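Local coordinates for protein 4-hydroxybenzoyl-CoA thioesterase (PDB 6FDG) that probably hydrolyses the thioester of DHNA-CoA as a hotdog-fold thioesterase of the vitamin K2 pathway, at residues K82-R85 with L86-V89; D128-E131 with A132-V136. All coordinates share one frame; numbering follows the deposited sequence.

Interaction 1 is the tight end of the hairpin of strands 73-83 and 88-95; interaction 2 is one turn after another of helix 127-141. Both are local, their centres lie about 11 Å apart, and they meet directly. Tyr83 OH makes a probable hydrogen bond to His130 ND1 at 2.8 Å, Tyr83 also packs on Tyr133 and Ser134, and Arg85 CG lies against His130. The hairpin end is a surface contact, made mostly of backbone bonds and a serine hydroxyl. Interaction 2 is partly buried: regular helix bonds run through it, Trp129 and Tyr133 are buried, and charged Asp128, Glu131 and Lys135 are exposed.

Interaction 1. Residues K82-R85 with L86-V89; sequences KYSR and LRSV
Val89 N donates to Lys82 O at 2.8 Å in a nearly straight bond (167°) that lies in the carbonyl plane, while the return bond from Lys82 N to Val89 O is weak. These two residues form an antiparallel hydrogen-bonded pair. Tyr83 and Ser88 follow as a non-hydrogen-bonded pair, and Ser84 N then reaches Arg87 O at 2.9 Å to close the hairpin. Between them Arg85 and Leu86, both in right-handed helical conformation, make a type I turn that forms a two-residue hairpin loop, spanned by a weak bond from Arg87 N to Ser84 O at 3.3 Å.

The hydroxyl of Ser84 reinforces that turn. Its OG sits between the backbone N and the carbonyl carbon (chi1 77°), which tucks it over the reversal, where it accepts from Arg87 N at 3.2 Å and, weakly and as in an ST turn, from Leu86 N at 3.3 Å. A water lies 2.6 Å from Ser84 OG and carries the network weakly on to Arg87 NH1.

Packing is split between the two faces of the hairpin. On one, Lys82 and Val89 run side by side, with Lys82 CD 4.1 Å from Val89 CG2 before the lysine's end leads away. On the other, Ser88 OG comes up to the ring edge of Tyr83, in its plane, 3.5 Å from Tyr83 CD1.

Tyr83 carries this second face to helix 127-141, where its hydroxyl meets His130 and Gln137 takes its backbone NH. Ser88 is bonded through its backbone to Leu109, which ties the hairpin to strand 101-113.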
ATOM      1  N   LYS A  82     -19.939 -10.244  17.817  1.00 18.46           N
ATOM      2  CA  LYS A  82     -21.291  -9.696  17.988  1.00 20.27           C
ATOM      3  C   LYS A  82     -21.932  -9.527  16.608  1.00 19.20           C
ATOM      4  O   LYS A  82     -21.338  -8.889  15.721  1.00 19.90           O
ATOM      5  CB  LYS A  82     -21.267  -8.332  18.660  1.00 22.77           C
ATOM      6  CG  LYS A  82     -20.453  -8.194  19.989  1.00 31.19           C
ATOM      7  CD  LYS A  82     -19.977  -6.773  20.331  1.00 40.54           C
ATOM      8  CE  LYS A  82     -19.463  -6.747  21.777  1.00 45.65           C
ATOM      9  NZ  LYS A  82     -20.031  -5.572  22.531  1.00 53.64           N
ATOM     10  N   TYR A  83     -23.141 -10.036  16.407  1.00 20.87           N
ATOM     11  CA  TYR A  83     -23.906  -9.826  15.210  1.00 18.46           C
ATOM     12  C   TYR A  83     -25.168  -9.134  15.507  1.00 19.44           C
ATOM     13  O   TYR A  83     -25.915  -9.557  16.453  1.00 21.15           O
ATOM     14  CB  TYR A  83     -24.202 -11.175  14.520  1.00 19.57           C
ATOM     15  CG  TYR A  83     -25.240 -11.015  13.459  1.00 20.11           C
ATOM     16  CD1 TYR A  83     -24.919 -10.353  12.261  1.00 19.72           C
ATOM     17  CD2 TYR A  83     -26.554 -11.470  13.570  1.00 21.00           C
ATOM     18  CE1 TYR A  83     -25.860 -10.125  11.296  1.00 19.38           C
ATOM     19  CE2 TYR A  83     -27.505 -11.240  12.584  1.00 20.35           C
ATOM     20  CZ  TYR A  83     -27.146 -10.562  11.464  1.00 20.59           C
ATOM     21  OH  TYR A  83     -28.010 -10.288  10.428  1.00 22.23           O
ATOM     22  N   SER A  84     -25.539  -8.104  14.781  1.00 18.96           N
ATOM     23  CA  SER A  84     -26.878  -7.552  14.752  1.00 20.45           C
ATOM     24  C   SER A  84     -27.152  -7.254  13.275  1.00 19.28           C
ATOM     25  O   SER A  84     -26.278  -7.255  12.407  1.00 19.82           O
ATOM     26  CB  SER A  84     -27.046  -6.325  15.546  1.00 22.65           C
ATOM     27  OG  SER A  84     -26.519  -5.177  14.918  1.00 24.43           O
ATOM     28  N   ARG A  85     -28.460  -7.037  12.975  1.00 20.80           N
ATOM     29  CA  ARG A  85     -28.803  -6.792  11.553  1.00 20.45           C
ATOM     30  C   ARG A  85     -28.218  -5.457  11.043  1.00 19.44           C
ATOM     31  O   ARG A  85     -28.138  -5.327   9.802  1.00 23.16           O
ATOM     32  CB  ARG A  85     -30.334  -6.641  11.468  1.00 26.41           C
ATOM     33  CG  ARG A  85     -31.185  -7.779  12.036  1.00 33.21           C
ATOM     34  CD  ARG A  85     -32.562  -7.323  12.593  1.00 31.79           C
ATOM     35  NE  ARG A  85     -33.495  -8.318  12.838  1.00 35.84           N
ATOM     36  CZ  ARG A  85     -33.590  -9.048  13.942  1.00 47.03           C
ATOM     37  NH1 ARG A  85     -32.775  -8.906  14.974  1.00 51.30           N
ATOM     38  NH2 ARG A  85     -34.506 -10.000  13.986  1.00 55.09           N
ATOM     39  N   LEU A  86     -27.752  -4.559  11.873  1.00 18.58           N
ATOM     40  CA  LEU A  86     -27.159  -3.352  11.457  1.00 18.72           C
ATOM     41  C   LEU A  86     -25.604  -3.335  11.501  1.00 19.35           C
ATOM     42  O   LEU A  86     -25.027  -2.487  10.778  1.00 22.82           O
ATOM     43  CB  LEU A  86     -27.680  -2.200  12.242  1.00 20.56           C
ATOM     44  CG  LEU A  86     -29.180  -1.803  11.858  1.00 22.85           C
ATOM     45  CD1 LEU A  86     -29.661  -0.760  12.832  1.00 26.32           C
ATOM     46  CD2 LEU A  86     -29.323  -1.305  10.481  1.00 24.23           C
ATOM     47  N   ARG A  87     -25.009  -4.185  12.301  1.00 17.90           N
ATOM     48  CA  ARG A  87     -23.521  -4.179  12.433  1.00 20.02           C
ATOM     49  C   ARG A  87     -23.015  -5.419  12.980  1.00 21.20           C
ATOM     50  O   ARG A  87     -23.635  -6.151  13.794  1.00 20.93           O
ATOM     51  CB  ARG A  87     -23.049  -3.048  13.273  1.00 22.81           C
ATOM     52  CG  ARG A  87     -23.399  -3.086  14.716  1.00 27.32           C
ATOM     53  CD  ARG A  87     -23.248  -1.718  15.444  1.00 42.17           C
ATOM     54  NE  ARG A  87     -23.593  -0.624  14.513  1.00 57.83           N
ATOM     55  CZ  ARG A  87     -24.795  -0.045  14.338  1.00 58.54           C
ATOM     56  NH1 ARG A  87     -25.865  -0.298  15.154  1.00 42.02           N
ATOM     57  NH2 ARG A  87     -24.903   0.832  13.328  1.00 55.41           N
ATOM     58  N   SER A  88     -21.822  -5.772  12.539  1.00 19.49           N
ATOM     59  CA  SER A  88     -21.141  -6.990  13.016  1.00 19.47           C
ATOM     60  C   SER A  88     -19.772  -6.606  13.601  1.00 18.31           C
ATOM     61  O   SER A  88     -19.108  -5.683  12.980  1.00 19.26           O
ATOM     62  CB  SER A  88     -20.868  -7.963  11.969  1.00 19.99           C
ATOM     63  OG  SER A  88     -22.088  -8.568  11.415  1.00 26.27           O
ATOM     64  N   VAL A  89     -19.326  -7.226  14.656  1.00 16.69           N
ATOM     65  CA  VAL A  89     -17.947  -7.048  15.172  1.00 15.79           C
ATOM     66  C   VAL A  89     -17.241  -8.380  15.014  1.00 16.75           C
ATOM     67  O   VAL A  89     -17.665  -9.399  15.579  1.00 17.14           O
ATOM     68  CB  VAL A  89     -17.921  -6.610  16.622  1.00 17.65           C
ATOM     69  CG1 VAL A  89     -16.471  -6.425  17.099  1.00 20.15           C
ATOM     70  CG2 VAL A  89     -18.688  -5.293  16.777  1.00 21.31           C
TER
HETATM   71  O   HOH W   1     -26.715  -2.987  16.324  1.00 34.41           O

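Interaction 2. Residues D128-E131 with A132-V136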
ATOM      1  N   ASP A 128     -30.759 -14.773   3.689  1.00 23.11           N
ATOM      2  CA  ASP A 128     -29.981 -15.986   3.831  1.00 24.15           C
ATOM      3  C   ASP A 128     -28.716 -15.682   4.686  1.00 25.89           C
ATOM      4  O   ASP A 128     -28.318 -16.572   5.535  1.00 23.64           O
ATOM      5  CB  ASP A 128     -29.522 -16.504   2.485  1.00 26.74           C
ATOM      6  CG  ASP A 128     -29.011 -15.390   1.448  1.00 35.99           C
ATOM      7  OD1 ASP A 128     -29.402 -14.149   1.425  1.00 40.16           O
ATOM      8  OD2 ASP A 128     -28.207 -15.823   0.570  1.00 47.01           O
ATOM      9  N   TRP A 129     -28.039 -14.549   4.456  1.00 20.15           N
ATOM     10  CA  TRP A 129     -26.863 -14.200   5.321  1.00 19.71           C
ATOM     11  C   TRP A 129     -27.375 -13.977   6.700  1.00 20.03           C
ATOM     12  O   TRP A 129     -26.755 -14.467   7.702  1.00 19.53           O
ATOM     13  CB  TRP A 129     -26.204 -12.918   4.794  1.00 19.42           C
ATOM     14  CG  TRP A 129     -25.500 -12.961   3.550  1.00 21.26           C
ATOM     15  CD1 TRP A 129     -25.961 -13.307   2.305  1.00 22.94           C
ATOM     16  CD2 TRP A 129     -24.143 -12.473   3.319  1.00 20.92           C
ATOM     17  NE1 TRP A 129     -25.008 -13.065   1.348  1.00 25.34           N
ATOM     18  CE2 TRP A 129     -23.919 -12.509   1.926  1.00 21.78           C
ATOM     19  CE3 TRP A 129     -23.155 -11.989   4.164  1.00 22.31           C
ATOM     20  CZ2 TRP A 129     -22.735 -12.147   1.369  1.00 21.97           C
ATOM     21  CZ3 TRP A 129     -21.936 -11.577   3.518  1.00 22.21           C
ATOM     22  CH2 TRP A 129     -21.801 -11.700   2.172  1.00 22.57           C
ATOM     23  N   HIS A 130     -28.442 -13.242   6.980  1.00 19.18           N
ATOM     24  CA  HIS A 130     -28.997 -13.080   8.288  1.00 19.10           C
ATOM     25  C   HIS A 130     -29.310 -14.354   9.037  1.00 21.08           C
ATOM     26  O   HIS A 130     -29.031 -14.484  10.230  1.00 23.14           O
ATOM     27  CB  HIS A 130     -30.289 -12.161   8.242  1.00 20.02           C
ATOM     28  CG  HIS A 130     -30.979 -12.079   9.517  1.00 21.96           C
ATOM     29  ND1 HIS A 130     -30.527 -11.403  10.573  1.00 24.41           N
ATOM     30  CD2 HIS A 130     -32.173 -12.649   9.908  1.00 26.25           C
ATOM     31  CE1 HIS A 130     -31.395 -11.478  11.584  1.00 26.76           C
ATOM     32  NE2 HIS A 130     -32.403 -12.249  11.187  1.00 28.64           N
ATOM     33  N   GLU A 131     -29.886 -15.303   8.289  1.00 23.71           N
ATOM     34  CA  GLU A 131     -30.269 -16.561   9.008  1.00 24.90           C
ATOM     35  C   GLU A 131     -28.956 -17.204   9.467  1.00 23.20           C
ATOM     36  O   GLU A 131     -28.990 -17.706  10.593  1.00 23.38           O
ATOM     37  CB  GLU A 131     -31.044 -17.444   8.028  1.00 28.45           C
ATOM     38  CG  GLU A 131     -31.219 -18.931   8.440  1.00 35.41           C
ATOM     39  CD  GLU A 131     -31.871 -19.776   7.319  1.00 52.92           C
ATOM     40  OE1 GLU A 131     -31.402 -19.766   6.152  1.00 60.43           O
ATOM     41  OE2 GLU A 131     -32.883 -20.455   7.598  1.00 57.11           O
ATOM     42  N   ALA A 132     -27.941 -17.236   8.606  1.00 21.48           N
ATOM     43  CA  ALA A 132     -26.646 -17.908   8.952  1.00 21.17           C
ATOM     44  C   ALA A 132     -25.931 -17.201  10.112  1.00 20.54           C
ATOM     45  O   ALA A 132     -25.568 -17.845  11.120  1.00 19.97           O
ATOM     46  CB  ALA A 132     -25.801 -18.051   7.789  1.00 21.92           C
ATOM     47  N   TYR A 133     -25.926 -15.835  10.045  1.00 18.38           N
ATOM     48  CA  TYR A 133     -25.278 -15.122  11.145  1.00 19.30           C
ATOM     49  C   TYR A 133     -25.972 -15.229  12.456  1.00 18.84           C
ATOM     50  O   TYR A 133     -25.404 -15.228  13.528  1.00 19.30           O
ATOM     51  CB  TYR A 133     -25.029 -13.599  10.718  1.00 17.59           C
ATOM     52  CG  TYR A 133     -23.769 -13.386   9.890  1.00 18.05           C
ATOM     53  CD1 TYR A 133     -23.604 -13.857   8.648  1.00 19.59           C
ATOM     54  CD2 TYR A 133     -22.724 -12.693  10.442  1.00 17.90           C
ATOM     55  CE1 TYR A 133     -22.446 -13.663   7.903  1.00 21.98           C
ATOM     56  CE2 TYR A 133     -21.550 -12.456   9.703  1.00 19.33           C
ATOM     57  CZ  TYR A 133     -21.399 -12.990   8.524  1.00 19.08           C
ATOM     58  OH  TYR A 133     -20.230 -12.809   7.754  1.00 22.65           O
ATOM     59  N   SER A 134     -27.325 -15.259  12.413  1.00 21.10           N
ATOM     60  CA  SER A 134     -28.128 -15.363  13.572  1.00 20.72           C
ATOM     61  C   SER A 134     -27.955 -16.804  14.185  1.00 19.70           C
ATOM     62  O   SER A 134     -27.851 -16.870  15.422  1.00 21.99           O
ATOM     63  CB  SER A 134     -29.649 -15.186  13.275  1.00 25.31           C
ATOM     64  OG  SER A 134     -29.887 -13.821  12.976  1.00 28.43           O
ATOM     65  N   LYS A 135     -27.887 -17.780  13.388  1.00 20.21           N
ATOM     66  CA  LYS A 135     -27.632 -19.162  13.868  1.00 22.48           C
ATOM     67  C   LYS A 135     -26.266 -19.237  14.551  1.00 21.75           C
ATOM     68  O   LYS A 135     -26.147 -19.731  15.650  1.00 22.26           O
ATOM     69  CB  LYS A 135     -27.689 -20.135  12.750  1.00 25.77           C
ATOM     70  CG  LYS A 135     -27.278 -21.597  13.044  1.00 29.72           C
ATOM     71  CD  LYS A 135     -27.448 -22.508  11.818  1.00 37.68           C
ATOM     72  CE  LYS A 135     -27.094 -23.973  12.104  1.00 50.94           C
ATOM     73  NZ  LYS A 135     -27.772 -24.445  13.366  1.00 58.92           N
ATOM     74  N   VAL A 136     -25.233 -18.650  13.865  1.00 20.05           N
ATOM     75  CA  VAL A 136     -23.886 -18.608  14.469  1.00 18.14           C
ATOM     76  C   VAL A 136     -23.885 -17.918  15.746  1.00 18.25           C
ATOM     77  O   VAL A 136     -23.230 -18.324  16.706  1.00 20.07           O
ATOM     78  CB  VAL A 136     -22.857 -18.065  13.399  1.00 18.92           C
ATOM     79  CG1 VAL A 136     -21.550 -17.761  14.105  1.00 19.72           C
ATOM     80  CG2 VAL A 136     -22.644 -19.049  12.292  1.00 22.03           C
TER
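Tyr133 N points almost straight at Trp129 O, 2.8 Å away at 168°, and belongs to a run of i to i+4 helix bonds: Ala132 N to Asp128 O, Ser134 N to His130 O at 2.9 Å and Lys135 N to Glu131 O.

The carbonyl of His130 is gripped twice. Besides the backbone NH it takes the hydroxyl of Ser134, whose OG stands 3.0 Å from His130 O. Amide and hydroxyl arrive from opposite faces of the carbonyl plane. With OG beside its own backbone N (chi1 -72°), Ser134 folds back along the helix, and this also sets the oxygen over one face of the imidazole, 3.1 Å from His130 CE1 and offset toward the ring's rim; ND1 of that ring is already engaged by Tyr83 of the hairpin.

Apolar contact comes from the aromatic pair. Trp129 and Tyr133 lie side by side, one turn apart, with Trp129 CE3 4.2 Å from Tyr133 CE1.

These two rings face the fold: Ile38 of helix 26-41 touches both, and Trp129 also meets the rings of Phe43 and Phe126. Tyr133 reaches Tyr90 of strand 88-95 by a hydroxyl-hydroxyl hydrogen bond and rests on Val80 of strand 73-83, so helix 127-141 packs at once on a helix and on the sheet.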